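Local structure of taurocyamine kinase (Schistosoma mansoni, 4WOD) at residues 394-398 with 435-439; 290-296 with 414-418; 382-386 with 422-426. The protein reversibly transfers phosphate between ATP and taurocyamine in a magnesium-dependent reaction, as a duplicated member of the ATP:guanido phosphotransferase family. The protein carries 4 engineered substitutions. All coordinates share one frame; numbering follows the deposited sequence.

Contact 1. Residues 394-398 with 435-439; sequences IIKKY and TFIDY
The ring of Y398 lies between two neighbours: CD1 of F436 sits over one face, 3.5 Å above the plane and displaced toward the rim, while CD of K397, the preceding residue, lies over the rim of the opposite face. F436 turns its edge to the Y398 face in a T-shaped pair, with ring centroids 5.0 Å apart and planes at 86°. One face of the F436 ring carries CG2 of T435 over its centre, and the backbone N of Y439 comes to the edge of the Y398 ring. With CG anti to its own carbonyl carbon (chi1 -75°), Y398 extends across to the start of helix 437-448, where its OH accepts a hydrogen bond from D438 N at 3.2 Å with an N-H...O angle of 152°. CB of D438 presses against the same oxygen. I394, one helical turn before Y398, adds the apolar part: its CD1 rests 3.6 Å from D438 CB, and its CG2 meets CD1 of Y439 at 4.2 Å. The K397 side chain, bent at its last torsion, crosses that of D438 at about a right angle; its CE lies closest to OD2, at 3.0 Å, and NZ makes only a long salt bridge of 3.6 Å to the same oxygen. The contact joins helix 392-398 to helix 437-448 in the phosphagen kinase N-terminal domain of the second repeat. The F436 edge on the Y398 face, together with I394, provides the apolar packing, and the long K397-D438 pair probably contributes only modest attraction.

Contact 2. Residues 290-296 with 414-418; sequences LPNFKEI and RNGAY
A chi1 of 57° puts CG of N292 between its backbone N and carbonyl carbon and sends the amide across to R414, whose side chain reaches back fully extended from CG to NE, with CG anti to the backbone N (chi1 -164°). The two polar groups meet from opposite directions with their planes 85° apart. R414 NH2 donates to N292 OD1 at 2.7 Å, in both the carbonyl and guanidinium planes and on a lone pair of the oxygen; NH1 adds a weak bond of 3.1 Å to the same atom. The other arm of the amide, ND2, hangs over the centre of the Y418 ring, 3.3 Å above it, with amide and ring planes nearly perpendicular. Y418 in turn places its CE2 over the centre of one guanidinium face, so asparagine, arginine and tyrosine interlock. CD1 of I296 packs beside both, 3.5 Å from Y418 OH and 3.9 Å from R414 NH2, while L290 CD2 lies 3.7 Å from NH2. E367 takes a salt bridge from R414 NE and a hydrogen bond with Y418 OH, and the carbonyl of D557 binds NH1, which leaves this buried guanidinium gripped from several directions. The contact joins the two repeats: the turn leading into helix 293-299 of the first meets the end of helix 409-418 of the second, with helix 553-558 against N292 and Y418, and helix 369-376 against Y418.

Contact 3. Residues 382-386 with 422-426; sequences EKCYT and SICPR
Y385 and T386 open the short helix 385-388 and pack on the loop that follows helix 409-418, within the phosphagen kinase N-terminal domain of the second repeat. C384 is the N-cap; its SG caps a backbone N further along the helix and lies 3.4 Å from S422 O. The I423 carbonyl faces the helix start and accepts a hydrogen bond from T386 N at 3.3 Å, the donor standing 43° above the carbonyl plane. That oxygen also lies at the edge of the Y385 ring. Y385 and I423 run side by side in the same direction, with CE2 of Y385 3.9 Å from CD1 of I423; the isoleucine reaches this place because chi1 of 68° sets CG1 between its backbone N and carbonyl carbon. SG of C424 approaches the same ring obliquely, 4.1 Å from Y385 CD2, in a sulfur-aromatic contact, and also touches C631, the predicted active-site cysteine. L443 and Y447 of helix 437-448 pack against Y385. T386 turns OG1 anti to its carbonyl carbon (chi1 -53°) and passes the proline ring in the opposite direction, its OG1 3.3 Å from P425 CD. A water binds T386 OG1 at 2.6 Å and donates weak bonds to the carbonyl oxygens of S422 and C424, tying the threonine to the loop; its fourth partner, the hydroxyl OG of S422, is weakly bound at 3.4 Å.

Overall arrangement
Contacts 1 and 3 lie within the N-terminal domain of the second repeat, their centres 16 Å apart, and meet directly where Y439 OH and T386 O make a probable hydrogen bond of 2.7 Å. Contact 2 joins that domain to the first repeat; its centre is also 16 Å from that of contact 3, and N415 ND2 probably bonds to C424 O at 3.0 Å. Contacts 1 and 2 do not touch, their nearest atoms being about 8 Å apart, but helices 392-398 and 409-418 are consecutive. The predicted active-site C631 has its side chain about 4 Å from that of C424 in contact 3 and about 10 Å from that of Y439 in contact 1, whereas contact 2 is remote from the annotated sites.

Contact 1. Residues 394-398 with 435-439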
loop_
_atom_site.group_PDB
_atom_site.type_symbol
_atom_site.label_atom_id
_atom_site.label_comp_id
_atom_site.label_asym_id
_atom_site.label_seq_id
_atom_site.Cartn_x
_atom_site.Cartn_y
_atom_site.Cartn_z
ATOM N N ILE A 394 14.633 28.578 -1.566
ATOM C CA ILE A 394 14.649 27.635 -0.456
ATOM C C ILE A 394 15.189 26.284 -0.939
ATOM O O ILE A 394 16.041 25.683 -0.297
ATOM C CB ILE A 394 13.243 27.468 0.150
ATOM C CG1 ILE A 394 12.918 28.637 1.096
ATOM C CG2 ILE A 394 13.101 26.097 0.846
ATOM C CD1 ILE A 394 13.801 28.719 2.304
ATOM N N ILE A 395 14.710 25.819 -2.092
ATOM C CA ILE A 395 15.241 24.597 -2.681
ATOM C C ILE A 395 16.756 24.704 -2.898
ATOM O O ILE A 395 17.511 23.805 -2.536
ATOM C CB ILE A 395 14.531 24.258 -4.012
ATOM C CG1 ILE A 395 13.070 23.856 -3.749
ATOM C CG2 ILE A 395 15.266 23.128 -4.746
ATOM C CD1 ILE A 395 12.230 23.659 -5.019
ATOM N N LYS A 396 17.194 25.821 -3.466
ATOM C CA LYS A 396 18.610 26.042 -3.744
ATOM C C LYS A 396 19.444 26.052 -2.470
ATOM O O LYS A 396 20.530 25.480 -2.422
ATOM C CB LYS A 396 18.794 27.357 -4.500
ATOM C CG LYS A 396 20.223 27.887 -4.510
ATOM C CD LYS A 396 20.298 29.223 -5.254
ATOM C CE LYS A 396 21.693 29.819 -5.189
ATOM N NZ LYS A 396 22.729 28.780 -5.428
ATOM N N LYS A 397 18.932 26.714 -1.441
ATOM C CA LYS A 397 19.645 26.823 -0.169
ATOM C C LYS A 397 19.795 25.473 0.536
ATOM O O LYS A 397 20.857 25.175 1.066
ATOM C CB LYS A 397 18.917 27.806 0.754
ATOM C CG LYS A 397 19.624 28.152 2.044
ATOM C CD LYS A 397 18.768 29.134 2.844
ATOM C CE LYS A 397 19.212 29.209 4.287
ATOM N NZ LYS A 397 20.459 29.990 4.477
ATOM N N TYR A 398 18.729 24.669 0.540
ATOM C CA TYR A 398 18.634 23.500 1.428
ATOM C C TYR A 398 18.806 22.136 0.754
ATOM O O TYR A 398 18.904 21.115 1.435
ATOM C CB TYR A 398 17.279 23.519 2.150
ATOM C CG TYR A 398 17.206 24.535 3.266
ATOM C CD1 TYR A 398 18.300 24.761 4.094
ATOM C CD2 TYR A 398 16.042 25.259 3.497
ATOM C CE1 TYR A 398 18.237 25.682 5.126
ATOM C CE2 TYR A 398 15.966 26.175 4.528
ATOM C CZ TYR A 398 17.071 26.391 5.335
ATOM O OH TYR A 398 17.012 27.315 6.358
ATOM N N THR A 435 17.762 24.044 11.683
ATOM C CA THR A 435 18.498 23.786 10.434
ATOM C C THR A 435 17.738 24.279 9.191
ATOM O O THR A 435 18.339 24.822 8.237
ATOM C CB THR A 435 18.803 22.289 10.271
ATOM O OG1 THR A 435 19.471 21.808 11.443
ATOM C CG2 THR A 435 19.676 22.027 9.027
ATOM N N PHE A 436 16.416 24.110 9.207
ATOM C CA PHE A 436 15.584 24.550 8.076
ATOM C C PHE A 436 14.633 25.688 8.441
ATOM O O PHE A 436 13.500 25.734 7.947
ATOM C CB PHE A 436 14.775 23.374 7.520
ATOM C CG PHE A 436 15.620 22.204 7.101
ATOM C CD1 PHE A 436 16.481 22.312 6.035
ATOM C CD2 PHE A 436 15.570 21.004 7.793
ATOM C CE1 PHE A 436 17.271 21.245 5.649
ATOM C CE2 PHE A 436 16.339 19.937 7.409
ATOM C CZ PHE A 436 17.198 20.053 6.339
ATOM N N ILE A 437 15.092 26.586 9.308
ATOM C CA ILE A 437 14.262 27.672 9.826
ATOM C C ILE A 437 13.672 28.545 8.697
ATOM O O ILE A 437 12.543 29.021 8.808
ATOM C CB ILE A 437 15.069 28.551 10.832
ATOM C CG1 ILE A 437 14.173 29.595 11.502
ATOM C CG2 ILE A 437 16.266 29.237 10.150
ATOM C CD1 ILE A 437 14.772 30.141 12.827
ATOM N N ASP A 438 14.422 28.712 7.607
ATOM C CA ASP A 438 13.987 29.562 6.497
ATOM C C ASP A 438 12.765 28.985 5.812
ATOM O O ASP A 438 11.994 29.709 5.185
ATOM C CB ASP A 438 15.100 29.742 5.464
ATOM C CG ASP A 438 16.162 30.728 5.912
ATOM O OD1 ASP A 438 16.122 31.186 7.066
ATOM O OD2 ASP A 438 17.031 31.070 5.094
ATOM N N TYR A 439 12.608 27.670 5.893
ATOM C CA TYR A 439 11.404 27.046 5.357
ATOM C C TYR A 439 10.320 26.980 6.420
ATOM O O TYR A 439 9.178 27.362 6.177
ATOM C CB TYR A 439 11.722 25.655 4.828
ATOM C CG TYR A 439 10.537 24.826 4.406
ATOM C CD1 TYR A 439 9.830 25.130 3.249
ATOM C CD2 TYR A 439 10.148 23.709 5.141
ATOM C CE1 TYR A 439 8.762 24.355 2.844
ATOM C CE2 TYR A 439 9.081 22.925 4.737
ATOM C CZ TYR A 439 8.391 23.258 3.584
ATOM O OH TYR A 439 7.319 22.489 3.171
#

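Contact 2. Residues 290-296 with 414-418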
loop_
_atom_site.group_PDB
_atom_site.type_symbol
_atom_site.label_atom_id
_atom_site.label_comp_id
_atom_site.label_asym_id
_atom_site.label_seq_id
_atom_site.Cartn_x
_atom_site.Cartn_y
_atom_site.Cartn_z
ATOM N N LEU A 290 11.102 1.917 0.266
ATOM C CA LEU A 290 10.232 3.072 0.447
ATOM C C LEU A 290 8.893 2.566 0.977
ATOM O O LEU A 290 8.484 1.453 0.654
ATOM C CB LEU A 290 10.062 3.855 -0.856
ATOM C CG LEU A 290 11.358 4.556 -1.308
ATOM C CD1 LEU A 290 11.227 5.086 -2.703
ATOM C CD2 LEU A 290 11.727 5.687 -0.339
ATOM N N PRO A 291 8.234 3.366 1.829
ATOM C CA PRO A 291 6.974 2.904 2.430
ATOM C C PRO A 291 5.885 2.640 1.400
ATOM O O PRO A 291 5.114 1.683 1.555
ATOM C CB PRO A 291 6.593 4.055 3.356
ATOM C CG PRO A 291 7.909 4.647 3.751
ATOM C CD PRO A 291 8.748 4.577 2.491
ATOM N N ASN A 292 5.838 3.460 0.354
ATOM C CA ASN A 292 4.865 3.294 -0.705
ATOM C C ASN A 292 5.457 2.715 -2.007
ATOM O O ASN A 292 4.983 3.040 -3.099
ATOM C CB ASN A 292 4.187 4.640 -0.995
ATOM C CG ASN A 292 5.181 5.724 -1.352
ATOM O OD1 ASN A 292 6.351 5.649 -0.973
ATOM N ND2 ASN A 292 4.725 6.737 -2.090
ATOM N N PHE A 293 6.478 1.867 -1.876
ATOM C CA PHE A 293 7.091 1.134 -3.002
ATOM C C PHE A 293 6.054 0.587 -3.981
ATOM O O PHE A 293 6.075 0.914 -5.163
ATOM C CB PHE A 293 7.963 -0.012 -2.457
ATOM C CG PHE A 293 8.468 -0.986 -3.512
ATOM C CD1 PHE A 293 9.244 -0.552 -4.578
ATOM C CD2 PHE A 293 8.209 -2.355 -3.395
ATOM C CE1 PHE A 293 9.722 -1.461 -5.528
ATOM C CE2 PHE A 293 8.685 -3.264 -4.332
ATOM C CZ PHE A 293 9.441 -2.816 -5.402
ATOM N N LYS A 294 5.125 -0.224 -3.483
ATOM C CA LYS A 294 4.057 -0.767 -4.334
ATOM C C LYS A 294 3.280 0.318 -5.092
ATOM O O LYS A 294 3.034 0.187 -6.300
ATOM C CB LYS A 294 3.083 -1.606 -3.498
ATOM C CG LYS A 294 3.722 -2.825 -2.837
ATOM C CD LYS A 294 4.145 -3.859 -3.869
ATOM C CE LYS A 294 4.809 -5.090 -3.239
ATOM N NZ LYS A 294 3.888 -5.895 -2.386
ATOM N N GLU A 295 2.899 1.387 -4.399
ATOM C CA GLU A 295 2.100 2.428 -5.019
ATOM C C GLU A 295 2.930 3.139 -6.074
ATOM O O GLU A 295 2.419 3.477 -7.143
ATOM C CB GLU A 295 1.575 3.425 -3.978
ATOM C CG GLU A 295 0.518 2.845 -3.002
ATOM C CD GLU A 295 1.084 1.801 -2.017
ATOM O OE1 GLU A 295 2.325 1.737 -1.829
ATOM O OE2 GLU A 295 0.285 1.028 -1.432
ATOM N N ILE A 296 4.212 3.344 -5.771
ATOM C CA ILE A 296 5.134 3.984 -6.712
ATOM C C ILE A 296 5.200 3.185 -8.012
ATOM O O ILE A 296 5.060 3.750 -9.104
ATOM C CB ILE A 296 6.544 4.129 -6.119
ATOM C CG1 ILE A 296 6.511 5.066 -4.907
ATOM C CG2 ILE A 296 7.518 4.675 -7.173
ATOM C CD1 ILE A 296 7.873 5.385 -4.340
ATOM N N ARG A 414 7.880 14.986 1.822
ATOM C CA ARG A 414 7.509 13.742 1.145
ATOM C C ARG A 414 6.023 13.395 1.304
ATOM O O ARG A 414 5.365 12.989 0.325
ATOM C CB ARG A 414 8.362 12.571 1.642
ATOM C CG ARG A 414 8.287 11.366 0.726
ATOM C CD ARG A 414 9.133 10.174 1.203
ATOM N NE ARG A 414 9.226 9.152 0.155
ATOM C CZ ARG A 414 8.313 8.198 -0.045
ATOM N NH1 ARG A 414 7.239 8.115 0.739
ATOM N NH2 ARG A 414 8.469 7.329 -1.033
ATOM N N ASN A 415 5.484 13.550 2.513
ATOM C CA ASN A 415 4.068 13.205 2.698
ATOM C C ASN A 415 3.182 14.055 1.776
ATOM O O ASN A 415 2.200 13.561 1.211
ATOM C CB ASN A 415 3.611 13.372 4.159
ATOM C CG ASN A 415 3.672 14.805 4.639
ATOM O OD1 ASN A 415 4.724 15.416 4.651
ATOM N ND2 ASN A 415 2.528 15.364 4.979
ATOM N N GLY A 416 3.548 15.319 1.590
ATOM C CA GLY A 416 2.801 16.202 0.706
ATOM C C GLY A 416 3.031 15.895 -0.762
ATOM O O GLY A 416 2.102 15.923 -1.582
ATOM N N ALA A 417 4.278 15.611 -1.106
ATOM C CA ALA A 417 4.611 15.233 -2.477
ATOM C C ALA A 417 3.735 14.074 -2.975
ATOM O O ALA A 417 3.228 14.103 -4.105
ATOM C CB ALA A 417 6.068 14.872 -2.567
ATOM N N TYR A 418 3.540 13.061 -2.133
ATOM C CA TYR A 418 2.761 11.894 -2.527
ATOM C C TYR A 418 1.291 11.928 -2.118
ATOM O O TYR A 418 0.508 11.066 -2.544
ATOM C CB TYR A 418 3.388 10.634 -1.960
ATOM C CG TYR A 418 4.622 10.177 -2.694
ATOM C CD1 TYR A 418 4.521 9.591 -3.952
ATOM C CD2 TYR A 418 5.887 10.307 -2.120
ATOM C CE1 TYR A 418 5.650 9.156 -4.634
ATOM C CE2 TYR A 418 7.020 9.883 -2.802
ATOM C CZ TYR A 418 6.891 9.304 -4.057
ATOM O OH TYR A 418 8.014 8.851 -4.722
#

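Contact 3. Residues 382-386 with 422-426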
loop_
_atom_site.group_PDB
_atom_site.type_symbol
_atom_site.label_atom_id
_atom_site.label_comp_id
_atom_site.label_asym_id
_atom_site.label_seq_id
_atom_site.Cartn_x
_atom_site.Cartn_y
_atom_site.Cartn_z
ATOM N N GLU A 382 -2.118 27.427 -2.898
ATOM C CA GLU A 382 -2.956 28.353 -2.149
ATOM C C GLU A 382 -3.374 27.789 -0.793
ATOM O O GLU A 382 -3.566 28.544 0.155
ATOM C CB GLU A 382 -4.210 28.723 -2.954
ATOM C CG GLU A 382 -3.949 29.494 -4.259
ATOM C CD GLU A 382 -3.696 28.587 -5.466
ATOM O OE1 GLU A 382 -3.674 27.347 -5.297
ATOM O OE2 GLU A 382 -3.526 29.118 -6.589
ATOM N N LYS A 383 -3.533 26.470 -0.700
ATOM C CA LYS A 383 -3.964 25.863 0.559
ATOM C C LYS A 383 -2.889 24.991 1.203
ATOM O O LYS A 383 -2.964 24.678 2.388
ATOM C CB LYS A 383 -5.233 25.024 0.361
ATOM C CG LYS A 383 -6.017 25.322 -0.900
ATOM C CD LYS A 383 -7.163 24.335 -1.059
ATOM C CE LYS A 383 -7.411 24.006 -2.520
ATOM N NZ LYS A 383 -8.499 23.000 -2.662
ATOM N N CYS A 384 -1.895 24.593 0.422
ATOM C CA CYS A 384 -0.882 23.664 0.898
ATOM C C CYS A 384 0.362 24.405 1.373
ATOM O O CYS A 384 1.175 24.862 0.564
ATOM C CB CYS A 384 -0.515 22.665 -0.200
ATOM S SG CYS A 384 0.738 21.473 0.264
ATOM N N TYR A 385 0.512 24.511 2.691
ATOM C CA TYR A 385 1.649 25.221 3.288
ATOM C C TYR A 385 2.984 24.652 2.827
ATOM O O TYR A 385 3.931 25.403 2.568
ATOM C CB TYR A 385 1.571 25.165 4.813
ATOM C CG TYR A 385 0.358 25.856 5.389
ATOM C CD1 TYR A 385 0.396 27.199 5.720
ATOM C CD2 TYR A 385 -0.822 25.156 5.610
ATOM C CE1 TYR A 385 -0.711 27.837 6.260
ATOM C CE2 TYR A 385 -1.939 25.782 6.144
ATOM C CZ TYR A 385 -1.877 27.126 6.461
ATOM O OH TYR A 385 -2.974 27.757 6.992
ATOM N N THR A 386 3.035 23.324 2.729
ATOM C CA THR A 386 4.249 22.595 2.393
ATOM C C THR A 386 4.824 23.080 1.061
ATOM O O THR A 386 6.036 23.264 0.922
ATOM C CB THR A 386 3.974 21.067 2.327
ATOM O OG1 THR A 386 3.338 20.633 3.551
ATOM C CG2 THR A 386 5.260 20.284 2.085
ATOM N N SER A 422 -2.623 16.776 1.539
ATOM C CA SER A 422 -1.953 17.073 2.809
ATOM C C SER A 422 -1.347 18.468 2.749
ATOM O O SER A 422 -0.650 18.797 1.790
ATOM C CB SER A 422 -0.878 16.040 3.119
ATOM O OG SER A 422 -0.127 16.436 4.260
ATOM N N ILE A 423 -1.597 19.280 3.777
ATOM C CA ILE A 423 -1.215 20.681 3.751
ATOM C C ILE A 423 0.005 21.046 4.621
ATOM O O ILE A 423 0.555 22.127 4.472
ATOM C CB ILE A 423 -2.412 21.590 4.182
ATOM C CG1 ILE A 423 -2.756 21.400 5.665
ATOM C CG2 ILE A 423 -3.640 21.314 3.317
ATOM C CD1 ILE A 423 -3.824 22.336 6.173
ATOM N N CYS A 424 0.425 20.170 5.529
ATOM C CA CYS A 424 1.613 20.461 6.356
ATOM C C CYS A 424 2.703 19.390 6.219
ATOM O O CYS A 424 2.412 18.231 5.950
ATOM C CB CYS A 424 1.221 20.617 7.833
ATOM S SG CYS A 424 0.466 22.229 8.224
ATOM N N PRO A 425 3.972 19.783 6.392
ATOM C CA PRO A 425 5.038 18.783 6.322
ATOM C C PRO A 425 5.159 18.004 7.629
ATOM O O PRO A 425 4.484 18.342 8.618
ATOM C CB PRO A 425 6.295 19.628 6.081
ATOM C CG PRO A 425 5.985 20.915 6.780
ATOM C CD PRO A 425 4.502 21.146 6.573
ATOM N N ARG A 426 6.015 16.985 7.619
ATOM C CA ARG A 426 6.330 16.193 8.807
ATOM C C ARG A 426 7.850 16.155 9.015
ATOM O O ARG A 426 8.562 15.552 8.225
ATOM C CB ARG A 426 5.788 14.768 8.675
ATOM C CG ARG A 426 4.292 14.670 8.376
ATOM C CD ARG A 426 3.443 15.216 9.493
ATOM N NE ARG A 426 2.057 14.745 9.394
ATOM C CZ ARG A 426 1.098 15.340 8.695
ATOM N NH1 ARG A 426 1.354 16.452 8.020
ATOM N NH2 ARG A 426 -0.128 14.814 8.673
HETATM O O HOH W 1 2.026 18.560 2.793
#